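Local coordinates for protein HTH-type transcriptional regulator PrpR (Mycobacterium tuberculosis, PDB 6D2S) that regulates transcription of the enzymes that break down short-chain fatty acids through the glyoxylate and methylcitrate cycles, and is needed for assimilating cholesterol-derived propionate, at residues His19-Ala24 and Ala127-Gly132; Leu136-Phe141 and Leu173-Gln178. One frame throughout, in Å; residues are numbered along the deposited sequence.

Overall arrangement
Contacts 1 and 2 lie side by side in this fragment of PrpR, which carries the IrrE N-terminal-like and C-terminal regulator regions; their centres are about 11 Å apart. Helix 19-31 belongs to contact 1 and also touches contact 2. Asp22, which bonds Tyr129 in contact 1, and the neighbouring Met23 reach Arg175 of contact 2: Asp22 OD1 forms a salt bridge with Arg175 NH2 at 3.1 Å, and Met23 SD lies 3.6 Å from Arg175 CZ. Helices 116-135 and 138-147 follow each other in the chain, so one side of each contact comes from consecutive helices of the IrrE-like region. Asp20 of contact 1 binds a sodium ion directly. The side chain of Gln174 is about 7 Å from a bound sodium ion.

Contact 1. Residues His19-Ala24 and Ala127-Gly132; sequences HDLDMA and ANYFAG. With NA (sodium ion), chain F.
The Tyr129 ring meets Asp22 and Leu21 along its CD1-CE1 side: Asp22 CB lies in the ring plane at the edge, while Asp22 OD2 and Leu21 CB approach obliquely. Phe130, the next residue of its helix, receives the carbonyl oxygen of Leu21 and the carbonyl carbon of Ala24, again at a slant. The two aromatic residues thus bring helix 116-135 of the IrrE N-terminal-like domain, a member of the zincin-like peptidase clan, against helix 19-31. The short axes approach to 8.8 Å and cross at -40°, with the CA atoms of Leu21 and Phe130 the nearest pair across the two segments.

Leu21 and Phe130 run across each other at about a right angle, and Leu21 CD2 comes to 4.0 Å from Phe130 CD1. CG of Phe130, anti to the backbone N (chi1 177°), carries the ring out beside helix 19-31, where Phe130 CD1 lies 3.7 Å from Leu21 O. Farther along the helix, Ala24 CB touches Phe130 CE1 at 4.4 Å. Leu103, Ile104 and Ile107 of helix 101-109 also pack on Leu21.

The polar link is between Tyr129 OH and Asp22 OD2, 2.5 Å apart in a short but weak hydrogen bond, with carboxylate and ring planes turned 71° from each other. Both groups have further partners: Tyr129 OH is hydrogen-bonded to Ile18 N, and Asp22 forms salt bridges with Arg169 through OD2 and with Arg175 through OD1. Two arginines thus grip a buried carboxylate, which probably favours its anionic form. Away from the helix interface, Asp20 OD2 binds a sodium ion at 2.3 Å, and the metal also has a water at 3.0 Å.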
# COMPACT_ATOMS: atom_id res chain seq x y z
N HIS A 19 -8.06 1.73 11.97
CA HIS A 19 -8.87 2.95 11.98
C HIS A 19 -8.11 4.14 12.56
O HIS A 19 -8.12 5.24 11.98
CB HIS A 19 -10.16 2.72 12.76
CG HIS A 19 -11.08 3.90 12.74
ND1 HIS A 19 -11.64 4.39 11.58
CD2 HIS A 19 -11.50 4.72 13.74
CE1 HIS A 19 -12.40 5.44 11.87
NE2 HIS A 19 -12.33 5.66 13.17
N ASP A 20 -7.49 3.97 13.73
CA ASP A 20 -6.88 5.13 14.38
C ASP A 20 -5.74 5.71 13.55
O ASP A 20 -5.55 6.93 13.53
CB ASP A 20 -6.39 4.76 15.78
CG ASP A 20 -7.52 4.43 16.73
OD1 ASP A 20 -8.59 5.06 16.62
OD2 ASP A 20 -7.34 3.53 17.57
N LEU A 21 -4.95 4.86 12.89
CA LEU A 21 -3.87 5.36 12.05
C LEU A 21 -4.39 5.94 10.75
O LEU A 21 -3.87 6.94 10.26
CB LEU A 21 -2.88 4.24 11.72
CG LEU A 21 -1.73 3.93 12.66
CD1 LEU A 21 -0.88 2.86 11.97
CD2 LEU A 21 -0.93 5.20 12.97
N ASP A 22 -5.39 5.28 10.16
CA ASP A 22 -5.99 5.78 8.93
C ASP A 22 -6.58 7.17 9.17
O ASP A 22 -6.36 8.09 8.37
CB ASP A 22 -7.05 4.79 8.45
CG ASP A 22 -7.18 4.77 6.93
OD1 ASP A 22 -7.58 5.81 6.37
OD2 ASP A 22 -6.87 3.73 6.32
N MET A 23 -7.33 7.33 10.26
CA MET A 23 -7.91 8.64 10.59
C MET A 23 -6.85 9.66 10.95
O MET A 23 -6.98 10.85 10.61
CB MET A 23 -8.91 8.48 11.74
CG MET A 23 -10.11 7.65 11.40
SD MET A 23 -11.26 8.59 10.36
CE MET A 23 -11.95 9.74 11.55
N ALA A 24 -5.79 9.25 11.66
CA ALA A 24 -4.74 10.20 12.01
C ALA A 24 -4.07 10.74 10.75
O ALA A 24 -3.80 11.95 10.65
CB ALA A 24 -3.71 9.56 12.94
N ALA A 127 3.73 1.73 10.22
CA ALA A 127 4.24 2.99 9.68
C ALA A 127 4.05 3.05 8.17
O ALA A 127 3.68 4.10 7.63
CB ALA A 127 5.72 3.17 10.05
N ASN A 128 4.31 1.94 7.47
CA ASN A 128 4.03 1.88 6.04
C ASN A 128 2.54 2.07 5.77
O ASN A 128 2.16 2.74 4.80
CB ASN A 128 4.47 0.55 5.44
CG ASN A 128 5.97 0.42 5.35
OD1 ASN A 128 6.70 1.41 5.26
ND2 ASN A 128 6.45 -0.81 5.36
N TYR A 129 1.69 1.44 6.59
CA TYR A 129 0.24 1.64 6.45
C TYR A 129 -0.12 3.12 6.56
O TYR A 129 -0.89 3.65 5.74
CB TYR A 129 -0.51 0.81 7.51
CG TYR A 129 -2.02 0.96 7.42
CD1 TYR A 129 -2.65 2.09 7.94
CD2 TYR A 129 -2.81 -0.02 6.81
CE1 TYR A 129 -4.03 2.25 7.84
CE2 TYR A 129 -4.19 0.14 6.71
CZ TYR A 129 -4.79 1.27 7.23
OH TYR A 129 -6.16 1.43 7.15
N PHE A 130 0.40 3.78 7.59
CA PHE A 130 0.17 5.21 7.76
C PHE A 130 0.61 6.00 6.53
O PHE A 130 -0.10 6.91 6.08
CB PHE A 130 0.91 5.71 9.00
CG PHE A 130 0.81 7.20 9.22
CD1 PHE A 130 -0.22 7.73 9.99
CD2 PHE A 130 1.74 8.06 8.66
CE1 PHE A 130 -0.31 9.10 10.21
CE2 PHE A 130 1.66 9.42 8.87
CZ PHE A 130 0.63 9.94 9.64
N ALA A 131 1.79 5.67 5.98
CA ALA A 131 2.28 6.41 4.82
C ALA A 131 1.33 6.25 3.64
O ALA A 131 1.02 7.22 2.95
CB ALA A 131 3.69 5.95 4.44
N GLY A 132 0.83 5.04 3.41
CA GLY A 132 -0.17 4.84 2.37
C GLY A 132 -1.44 5.64 2.62
O GLY A 132 -2.05 6.17 1.69
NA NA F . -8.78 3.22 19.35
O HOH W 1 -7.47 0.65 18.60

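Contact 2. Residues Leu136-Phe141 and Leu173-Gln178; sequences LPYREF and LQRPRQ
Tyr138 is packed between Leu173 and Arg175, one on each face of its ring. Leu173 CD2 makes a CH-pi contact 4.0 Å from the centroid of the Tyr138 ring. On the opposite face the guanidinium of Arg175 lies nearly flat, its plane 18° from that of the ring, and CZ stands 4.1 Å from the centroid in an off-centre cation-pi contact. The two side chains slide past each other in opposite directions; a bend at chi3 (-67°) of Arg175 sets NE over the ring, and the guanidinium continues back over Tyr138 CB. Tyr17 hydrogen-bonds NE and Glu26 makes a salt bridge to NH1, which with the Asp22 bridge helps hold the group flat on the ring.

Pro137 sits at the N-cap position of helix 138-147, whose first turn packs on the type II beta turn from Arg175 to Gln178, joining the IrrE-like region to the start of the GAF-clan C-terminal region. Tyr138 OH donates to Gln178 O at 2.7 Å, from 37° out of the carbonyl plane, and accepts from Arg175 N at 3.0 Å. One turn along the helix, Phe141 CE2 meets Leu173 CD1 at 4.1 Å.

The outer side is looser and hydrated. The extended chain of exposed Arg139 crosses that of Gln178. Arg139 NE and Arg175 NH1, like charges, are 4.4 Å apart, and a water accepts from both and donates to Gln178 OE1 at 2.5 Å.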
# COMPACT_ATOMS: atom_id res chain seq x y z
N LEU A 136 -2.69 8.73 0.26
CA LEU A 136 -3.98 8.41 -0.35
C LEU A 136 -5.04 8.55 0.74
O LEU A 136 -5.54 7.56 1.28
CB LEU A 136 -3.97 7.00 -0.95
CG LEU A 136 -2.79 6.78 -1.91
CD1 LEU A 136 -2.63 5.27 -2.23
CD2 LEU A 136 -3.01 7.61 -3.19
N PRO A 137 -5.37 9.79 1.10
CA PRO A 137 -6.31 10.01 2.21
C PRO A 137 -7.66 9.37 1.90
O PRO A 137 -8.17 9.45 0.78
CB PRO A 137 -6.40 11.54 2.31
CG PRO A 137 -5.92 12.05 0.98
CD PRO A 137 -4.88 11.06 0.53
N TYR A 138 -8.25 8.77 2.94
CA TYR A 138 -9.29 7.77 2.72
C TYR A 138 -10.45 8.29 1.87
O TYR A 138 -10.79 7.70 0.83
CB TYR A 138 -9.82 7.24 4.07
CG TYR A 138 -10.61 5.97 3.92
CD1 TYR A 138 -11.92 5.99 3.42
CD2 TYR A 138 -10.06 4.73 4.26
CE1 TYR A 138 -12.65 4.83 3.27
CE2 TYR A 138 -10.80 3.55 4.10
CZ TYR A 138 -12.09 3.62 3.61
OH TYR A 138 -12.83 2.46 3.46
N ARG A 139 -11.12 9.36 2.31
CA ARG A 139 -12.34 9.76 1.63
C ARG A 139 -12.05 10.23 0.21
O ARG A 139 -12.79 9.93 -0.73
CB ARG A 139 -13.07 10.86 2.42
CG ARG A 139 -13.69 10.40 3.72
CD ARG A 139 -14.51 11.52 4.34
NE ARG A 139 -15.11 11.14 5.61
CZ ARG A 139 -15.84 11.95 6.37
NH1 ARG A 139 -16.06 13.20 5.98
NH2 ARG A 139 -16.34 11.52 7.52
N GLU A 140 -10.97 11.00 0.05
CA GLU A 140 -10.60 11.46 -1.28
C GLU A 140 -10.25 10.29 -2.19
O GLU A 140 -10.66 10.26 -3.36
CB GLU A 140 -9.42 12.44 -1.18
CG GLU A 140 -8.92 12.93 -2.53
CD GLU A 140 -7.78 13.94 -2.41
OE1 GLU A 140 -7.64 14.58 -1.34
OE2 GLU A 140 -7.04 14.10 -3.40
N PHE A 141 -9.48 9.33 -1.68
CA PHE A 141 -9.08 8.18 -2.49
C PHE A 141 -10.28 7.30 -2.82
O PHE A 141 -10.43 6.85 -3.97
CB PHE A 141 -8.01 7.38 -1.74
CG PHE A 141 -7.51 6.19 -2.50
CD1 PHE A 141 -6.67 6.36 -3.59
CD2 PHE A 141 -7.86 4.89 -2.11
CE1 PHE A 141 -6.20 5.25 -4.31
CE2 PHE A 141 -7.40 3.79 -2.82
CZ PHE A 141 -6.57 3.97 -3.92
N LEU A 173 -9.64 -0.59 2.06
CA LEU A 173 -10.82 0.27 2.15
C LEU A 173 -11.96 -0.45 2.88
O LEU A 173 -13.03 -0.71 2.33
CB LEU A 173 -11.27 0.74 0.76
CG LEU A 173 -10.21 1.56 0.01
CD1 LEU A 173 -10.79 2.12 -1.28
CD2 LEU A 173 -9.63 2.68 0.89
N GLN A 174 -11.71 -0.76 4.16
CA GLN A 174 -12.70 -1.39 5.03
C GLN A 174 -13.14 -0.48 6.18
O GLN A 174 -13.53 -0.96 7.24
CB GLN A 174 -12.17 -2.72 5.57
CG GLN A 174 -12.28 -3.88 4.57
CD GLN A 174 -11.26 -3.78 3.44
OE1 GLN A 174 -11.63 -3.64 2.28
NE2 GLN A 174 -9.98 -3.85 3.78
N ARG A 175 -13.10 0.83 5.98
CA ARG A 175 -13.58 1.73 7.03
C ARG A 175 -15.08 1.52 7.22
O ARG A 175 -15.83 1.56 6.23
CB ARG A 175 -13.30 3.20 6.68
CG ARG A 175 -13.84 4.20 7.71
CD ARG A 175 -13.45 5.65 7.35
NE ARG A 175 -12.02 5.90 7.45
CZ ARG A 175 -11.45 7.06 7.14
NH1 ARG A 175 -12.21 8.07 6.71
NH2 ARG A 175 -10.13 7.22 7.26
N PRO A 176 -15.55 1.29 8.44
CA PRO A 176 -16.98 1.03 8.63
C PRO A 176 -17.82 2.16 8.07
O PRO A 176 -17.51 3.34 8.25
CB PRO A 176 -17.12 0.91 10.16
CG PRO A 176 -15.75 0.44 10.61
CD PRO A 176 -14.78 1.17 9.69
N ARG A 177 -18.85 1.80 7.32
CA ARG A 177 -19.81 2.69 6.70
C ARG A 177 -19.23 3.45 5.51
O ARG A 177 -19.93 4.26 4.90
CB ARG A 177 -20.41 3.69 7.71
CG ARG A 177 -21.18 2.99 8.83
CD ARG A 177 -21.81 3.97 9.82
NE ARG A 177 -22.54 3.24 10.86
CZ ARG A 177 -21.97 2.77 11.97
NH1 ARG A 177 -20.68 2.96 12.18
NH2 ARG A 177 -22.69 2.11 12.86
N GLN A 178 -17.97 3.20 5.13
CA GLN A 178 -17.46 3.77 3.89
C GLN A 178 -16.52 2.78 3.20
O GLN A 178 -15.39 3.10 2.85
CB GLN A 178 -16.77 5.12 4.09
CG GLN A 178 -16.51 5.78 2.73
CD GLN A 178 -16.10 7.24 2.77
OE1 GLN A 178 -16.13 7.89 3.82
NE2 GLN A 178 -15.70 7.76 1.61
O HOH W 2 -15.38 8.21 6.18